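Local coordinates for protein transcription regulator (Lactobacillus plantarum WCFS1, PDB 3CLK) that probably regulates transcription as a DNA-binding dimer, with a periplasmic-binding-protein-like region that is likely to sense a small effector molecule, at residues Val66-Leu76 and Val89-Phe98. Sequence-based numbering, arbitrary orientation.
Sequences VMGILLLSIAL and VPYCFLSMGF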
ATOM      1  N   VAL B  66      -2.033  -6.986 -26.707  1.00 51.18           N
ATOM      2  CA  VAL B  66      -0.965  -6.741 -25.741  1.00 47.92           C
ATOM      3  C   VAL B  66       0.223  -7.593 -26.166  1.00 45.94           C
ATOM      4  O   VAL B  66       0.045  -8.693 -26.683  1.00 45.58           O
ATOM      5  CB  VAL B  66      -1.376  -7.130 -24.302  1.00 46.95           C
ATOM      6  CG1 VAL B  66      -2.522  -6.252 -23.835  1.00 47.46           C
ATOM      7  CG2 VAL B  66      -1.757  -8.600 -24.242  1.00 47.28           C
HETATM    8  N   MSE B  67       1.432  -7.086 -25.954  1.00 43.92           N
HETATM    9  CA  MSE B  67       2.633  -7.808 -26.353  1.00 42.07           C
HETATM   10  C   MSE B  67       3.123  -8.800 -25.305  1.00 37.92           C
HETATM   11  O   MSE B  67       3.914  -9.695 -25.607  1.00 33.58           O
HETATM   12  CB  MSE B  67       3.745  -6.813 -26.686  1.00 48.01           C
HETATM   13  CG  MSE B  67       4.279  -6.042 -25.493  1.00 54.83           C
HETATM   14 SE   MSE B  67       5.459  -4.618 -26.042  1.00 67.37          SE
HETATM   15  CE  MSE B  67       6.784  -5.690 -26.949  1.00 62.68           C
ATOM     16  N   GLY B  68       2.649  -8.643 -24.074  1.00 34.07           N
ATOM     17  CA  GLY B  68       3.066  -9.544 -23.017  1.00 29.72           C
ATOM     18  C   GLY B  68       2.258  -9.365 -21.752  1.00 27.53           C
ATOM     19  O   GLY B  68       1.692  -8.295 -21.510  1.00 26.41           O
ATOM     20  N   ILE B  69       2.204 -10.415 -20.942  1.00 24.75           N
ATOM     21  CA  ILE B  69       1.459 -10.376 -19.689  1.00 25.40           C
ATOM     22  C   ILE B  69       2.323 -10.788 -18.506  1.00 23.02           C
ATOM     23  O   ILE B  69       2.988 -11.822 -18.542  1.00 23.06           O
ATOM     24  CB  ILE B  69       0.231 -11.312 -19.738  1.00 26.45           C
ATOM     25  CG1 ILE B  69      -0.690 -10.900 -20.892  1.00 25.63           C
ATOM     26  CG2 ILE B  69      -0.535 -11.245 -18.418  1.00 24.37           C
ATOM     27  CD1 ILE B  69      -1.911 -11.779 -21.036  1.00 24.54           C
ATOM     28  N   LEU B  70       2.316  -9.963 -17.463  1.00 21.88           N
ATOM     29  CA  LEU B  70       3.069 -10.245 -16.249  1.00 21.31           C
ATOM     30  C   LEU B  70       2.048 -10.472 -15.134  1.00 21.49           C
ATOM     31  O   LEU B  70       1.163  -9.640 -14.918  1.00 22.26           O
ATOM     32  CB  LEU B  70       3.972  -9.059 -15.903  1.00 20.62           C
ATOM     33  CG  LEU B  70       5.024  -8.703 -16.960  1.00 19.89           C
ATOM     34  CD1 LEU B  70       5.768  -7.433 -16.546  1.00 21.74           C
ATOM     35  CD2 LEU B  70       5.992  -9.864 -17.114  1.00 19.48           C
ATOM     36  N   LEU B  71       2.155 -11.598 -14.439  1.00 19.36           N
ATOM     37  CA  LEU B  71       1.209 -11.891 -13.368  1.00 21.40           C
ATOM     38  C   LEU B  71       1.881 -11.768 -12.008  1.00 20.19           C
ATOM     39  O   LEU B  71       2.715 -12.592 -11.635  1.00 21.37           O
ATOM     40  CB  LEU B  71       0.600 -13.289 -13.552  1.00 20.48           C
ATOM     41  CG  LEU B  71      -0.158 -13.472 -14.876  1.00 22.39           C
ATOM     42  CD1 LEU B  71       0.813 -13.940 -15.956  1.00 23.14           C
ATOM     43  CD2 LEU B  71      -1.277 -14.474 -14.704  1.00 19.22           C
ATOM     44  N   LEU B  72       1.507 -10.719 -11.284  1.00 22.09           N
ATOM     45  CA  LEU B  72       2.058 -10.432  -9.971  1.00 23.68           C
ATOM     46  C   LEU B  72       1.452 -11.281  -8.872  1.00 25.78           C
ATOM     47  O   LEU B  72       0.401 -10.951  -8.316  1.00 27.72           O
ATOM     48  CB  LEU B  72       1.864  -8.952  -9.628  1.00 24.23           C
ATOM     49  CG  LEU B  72       2.418  -7.919 -10.617  1.00 25.27           C
ATOM     50  CD1 LEU B  72       2.559  -6.568  -9.917  1.00 23.48           C
ATOM     51  CD2 LEU B  72       3.765  -8.372 -11.135  1.00 29.99           C
ATOM     52  N   SER B  73       2.123 -12.382  -8.569  1.00 27.26           N
ATOM     53  CA  SER B  73       1.685 -13.289  -7.523  1.00 29.66           C
ATOM     54  C   SER B  73       0.205 -13.646  -7.622  1.00 31.59           C
ATOM     55  O   SER B  73      -0.557 -13.429  -6.678  1.00 31.64           O
ATOM     56  CB  SER B  73       1.977 -12.669  -6.156  1.00 30.69           C
ATOM     57  OG  SER B  73       1.880 -13.641  -5.134  1.00 31.71           O
ATOM     58  N   ILE B  74      -0.199 -14.181  -8.769  1.00 32.35           N
ATOM     59  CA  ILE B  74      -1.588 -14.589  -8.976  1.00 33.62           C
ATOM     60  C   ILE B  74      -1.635 -16.107  -9.122  1.00 33.99           C
ATOM     61  O   ILE B  74      -0.910 -16.685  -9.936  1.00 32.86           O
ATOM     62  CB  ILE B  74      -2.205 -13.943 -10.251  1.00 35.09           C
ATOM     63  CG1 ILE B  74      -2.936 -12.647  -9.892  1.00 35.61           C
ATOM     64  CG2 ILE B  74      -3.191 -14.909 -10.912  1.00 33.94           C
ATOM     65  CD1 ILE B  74      -2.034 -11.515  -9.507  1.00 39.44           C
ATOM     66  N   ALA B  75      -2.488 -16.747  -8.330  1.00 34.86           N
ATOM     67  CA  ALA B  75      -2.638 -18.196  -8.383  1.00 35.63           C
ATOM     68  C   ALA B  75      -3.802 -18.547  -9.307  1.00 35.88           C
ATOM     69  O   ALA B  75      -4.953 -18.626  -8.875  1.00 37.09           O
ATOM     70  CB  ALA B  75      -2.892 -18.749  -6.982  1.00 37.01           C
ATOM     71  N   LEU B  76      -3.500 -18.751 -10.583  1.00 35.59           N
ATOM     72  CA  LEU B  76      -4.530 -19.087 -11.562  1.00 35.52           C
ATOM     73  C   LEU B  76      -5.062 -20.504 -11.384  1.00 34.54           C
ATOM     74  O   LEU B  76      -4.339 -21.402 -10.972  1.00 34.37           O
ATOM     75  CB  LEU B  76      -3.978 -18.948 -12.982  1.00 33.65           C
ATOM     76  CG  LEU B  76      -3.553 -17.563 -13.466  1.00 32.54           C
ATOM     77  CD1 LEU B  76      -2.937 -17.687 -14.855  1.00 32.95           C
ATOM     78  CD2 LEU B  76      -4.751 -16.631 -13.491  1.00 29.51           C
ATOM     79  N   VAL B  89       0.167 -15.658 -25.887  1.00 32.70           N
ATOM     80  CA  VAL B  89       0.682 -14.360 -25.480  1.00 31.95           C
ATOM     81  C   VAL B  89       1.838 -14.600 -24.512  1.00 29.96           C
ATOM     82  O   VAL B  89       1.692 -15.332 -23.536  1.00 30.23           O
ATOM     83  CB  VAL B  89      -0.393 -13.522 -24.754  1.00 33.69           C
ATOM     84  CG1 VAL B  89       0.206 -12.205 -24.285  1.00 35.09           C
ATOM     85  CG2 VAL B  89      -1.577 -13.260 -25.683  1.00 35.04           C
ATOM     86  N   PRO B  90       3.011 -14.005 -24.783  1.00 27.87           N
ATOM     87  CA  PRO B  90       4.160 -14.185 -23.894  1.00 26.84           C
ATOM     88  C   PRO B  90       3.746 -13.816 -22.469  1.00 24.68           C
ATOM     89  O   PRO B  90       3.114 -12.783 -22.253  1.00 23.57           O
ATOM     90  CB  PRO B  90       5.187 -13.206 -24.463  1.00 27.63           C
ATOM     91  CG  PRO B  90       4.862 -13.188 -25.922  1.00 26.86           C
ATOM     92  CD  PRO B  90       3.354 -13.130 -25.917  1.00 29.14           C
ATOM     93  N   TYR B  91       4.086 -14.649 -21.496  1.00 25.23           N
ATOM     94  CA  TYR B  91       3.714 -14.341 -20.122  1.00 26.23           C
ATOM     95  C   TYR B  91       4.762 -14.834 -19.134  1.00 26.14           C
ATOM     96  O   TYR B  91       5.558 -15.720 -19.446  1.00 26.37           O
ATOM     97  CB  TYR B  91       2.348 -14.964 -19.792  1.00 26.04           C
ATOM     98  CG  TYR B  91       2.396 -16.461 -19.604  1.00 28.40           C
ATOM     99  CD1 TYR B  91       2.660 -17.015 -18.352  1.00 28.69           C
ATOM    100  CD2 TYR B  91       2.237 -17.328 -20.687  1.00 29.91           C
ATOM    101  CE1 TYR B  91       2.771 -18.392 -18.178  1.00 28.84           C
ATOM    102  CE2 TYR B  91       2.350 -18.714 -20.526  1.00 28.19           C
ATOM    103  CZ  TYR B  91       2.617 -19.233 -19.266  1.00 30.32           C
ATOM    104  OH  TYR B  91       2.735 -20.594 -19.087  1.00 30.19           O
ATOM    105  N   CYS B  92       4.749 -14.247 -17.940  1.00 24.15           N
ATOM    106  CA  CYS B  92       5.680 -14.610 -16.882  1.00 22.30           C
ATOM    107  C   CYS B  92       5.072 -14.211 -15.542  1.00 21.78           C
ATOM    108  O   CYS B  92       4.479 -13.138 -15.417  1.00 17.72           O
ATOM    109  CB  CYS B  92       7.016 -13.888 -17.078  1.00 21.81           C
ATOM    110  SG  CYS B  92       8.358 -14.439 -15.975  1.00 25.61           S
ATOM    111  N   PHE B  93       5.202 -15.091 -14.553  1.00 20.98           N
ATOM    112  CA  PHE B  93       4.689 -14.818 -13.214  1.00 24.16           C
ATOM    113  C   PHE B  93       5.770 -14.114 -12.393  1.00 23.59           C
ATOM    114  O   PHE B  93       6.954 -14.436 -12.515  1.00 24.85           O
ATOM    115  CB  PHE B  93       4.291 -16.121 -12.510  1.00 23.98           C
ATOM    116  CG  PHE B  93       3.008 -16.724 -13.018  1.00 26.91           C
ATOM    117  CD1 PHE B  93       2.973 -17.410 -14.230  1.00 25.90           C
ATOM    118  CD2 PHE B  93       1.832 -16.607 -12.281  1.00 25.07           C
ATOM    119  CE1 PHE B  93       1.779 -17.974 -14.698  1.00 28.15           C
ATOM    120  CE2 PHE B  93       0.636 -17.165 -12.737  1.00 26.08           C
ATOM    121  CZ  PHE B  93       0.606 -17.848 -13.946  1.00 28.59           C
ATOM    122  N   LEU B  94       5.359 -13.156 -11.569  1.00 19.90           N
ATOM    123  CA  LEU B  94       6.291 -12.422 -10.718  1.00 20.97           C
ATOM    124  C   LEU B  94       5.941 -12.600  -9.235  1.00 22.30           C
ATOM    125  O   LEU B  94       4.760 -12.639  -8.865  1.00 20.28           O
ATOM    126  CB  LEU B  94       6.279 -10.922 -11.053  1.00 19.73           C
ATOM    127  CG  LEU B  94       6.617 -10.487 -12.483  1.00 21.69           C
ATOM    128  CD1 LEU B  94       6.603  -8.966 -12.588  1.00 20.04           C
ATOM    129  CD2 LEU B  94       7.981 -11.032 -12.871  1.00 19.87           C
ATOM    130  N   SER B  95       6.979 -12.716  -8.409  1.00 20.83           N
ATOM    131  CA  SER B  95       6.847 -12.864  -6.961  1.00 23.29           C
ATOM    132  C   SER B  95       6.190 -14.165  -6.499  1.00 24.97           C
ATOM    133  O   SER B  95       5.671 -14.240  -5.382  1.00 23.82           O
ATOM    134  CB  SER B  95       6.076 -11.670  -6.398  1.00 21.28           C
ATOM    135  OG  SER B  95       6.488 -11.397  -5.074  1.00 28.34           O
HETATM  136  N   MSE B  96       6.223 -15.185  -7.352  1.00 26.90           N
HETATM  137  CA  MSE B  96       5.637 -16.478  -7.016  1.00 30.24           C
HETATM  138  C   MSE B  96       6.324 -17.604  -7.785  1.00 30.27           C
HETATM  139  O   MSE B  96       6.555 -17.491  -8.986  1.00 31.92           O
HETATM  140  CB  MSE B  96       4.133 -16.470  -7.332  1.00 34.73           C
HETATM  141  CG  MSE B  96       3.398 -17.757  -6.984  1.00 41.41           C
HETATM  142 SE   MSE B  96       1.513 -17.675  -7.479  1.00 52.37          SE
HETATM  143  CE  MSE B  96       0.831 -16.866  -5.857  1.00 48.17           C
ATOM    144  N   GLY B  97       6.650 -18.684  -7.086  1.00 31.03           N
ATOM    145  CA  GLY B  97       7.293 -19.822  -7.722  1.00 31.63           C
ATOM    146  C   GLY B  97       6.296 -20.946  -7.937  1.00 33.24           C
ATOM    147  O   GLY B  97       5.186 -20.907  -7.406  1.00 31.60           O
ATOM    148  N   PHE B  98       6.694 -21.955  -8.706  1.00 34.15           N
ATOM    149  CA  PHE B  98       5.823 -23.086  -9.007  1.00 35.08           C
ATOM    150  C   PHE B  98       6.605 -24.386  -9.079  1.00 36.91           C
ATOM    151  O   PHE B  98       7.818 -24.382  -9.306  1.00 37.09           O
ATOM    152  CB  PHE B  98       5.125 -22.857 -10.348  1.00 33.63           C
ATOM    153  CG  PHE B  98       4.241 -21.651 -10.368  1.00 31.94           C
ATOM    154  CD1 PHE B  98       2.955 -21.709  -9.842  1.00 30.72           C
ATOM    155  CD2 PHE B  98       4.691 -20.455 -10.910  1.00 29.60           C
ATOM    156  CE1 PHE B  98       2.127 -20.589  -9.861  1.00 30.94           C
ATOM    157  CE2 PHE B  98       3.873 -19.332 -10.933  1.00 29.36           C
ATOM    158  CZ  PHE B  98       2.587 -19.398 -10.409  1.00 30.80           C
TER
HETATM  159  O   HOH W   1       3.889 -15.822  -3.890  1.00 37.05           O
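Strands 68-72 and 91-94 run parallel, their axes 20° apart and 4.5 Å at closest approach, and five backbone hydrogen bonds, from Ile-69 N to Pro-90 O through to Ser-73 N to Leu-94 O, fix the register. The straightest runs from Leu-94 N to Leu-71 O (2.7 Å, 174° at the hydrogen), although the donor stands above the carbonyl plane. Ile-69, Leu-71, Tyr-91 and Phe-93 occupy the face that meets helix 78-86, which links the two strands in a beta-alpha-beta crossover. Here Leu-71 CB lies over one face of the Phe-93 ring, a CH-pi contact 4.2 Å from the centroid, and Leu-71 CD2 reaches the ring atom CE2. Phe-98 CZ sits above the opposite face, displaced toward the rim, while Ile-74 O lies in the ring plane, 3.2 Å from Phe-93 CE2. Leu-76 CD1 meets Phe-93 CZ at the ring edge, 3.7 Å away. With CG anti to its carbonyl carbon (chi1 -74°), Phe-93 swings its ring toward these partners; an alanine here would probably open a gap between Leu-71 and Phe-98 and leave Arg-102 without one of its cation-pi partners. On the other face, Leu-72 CD2 and Leu-94 CD1 are 3.2 Å apart, closer than usual van der Waals contact, and both side chains touch Ile-26 of helix 22-34. Beyond the strand ends, Met-96, a selenomethionine, brings SE within 3.6 Å of Ile-74 O, and a water links Ser-73 OG to Ser-95 O. Facing backbone groups are thus paired between two apolar layers, and Leu-70 and Leu-72 bond on their other side to Ala-12 and Val-14 of strand 11-15, as expected inside a periplasmic-binding-protein-like sheet.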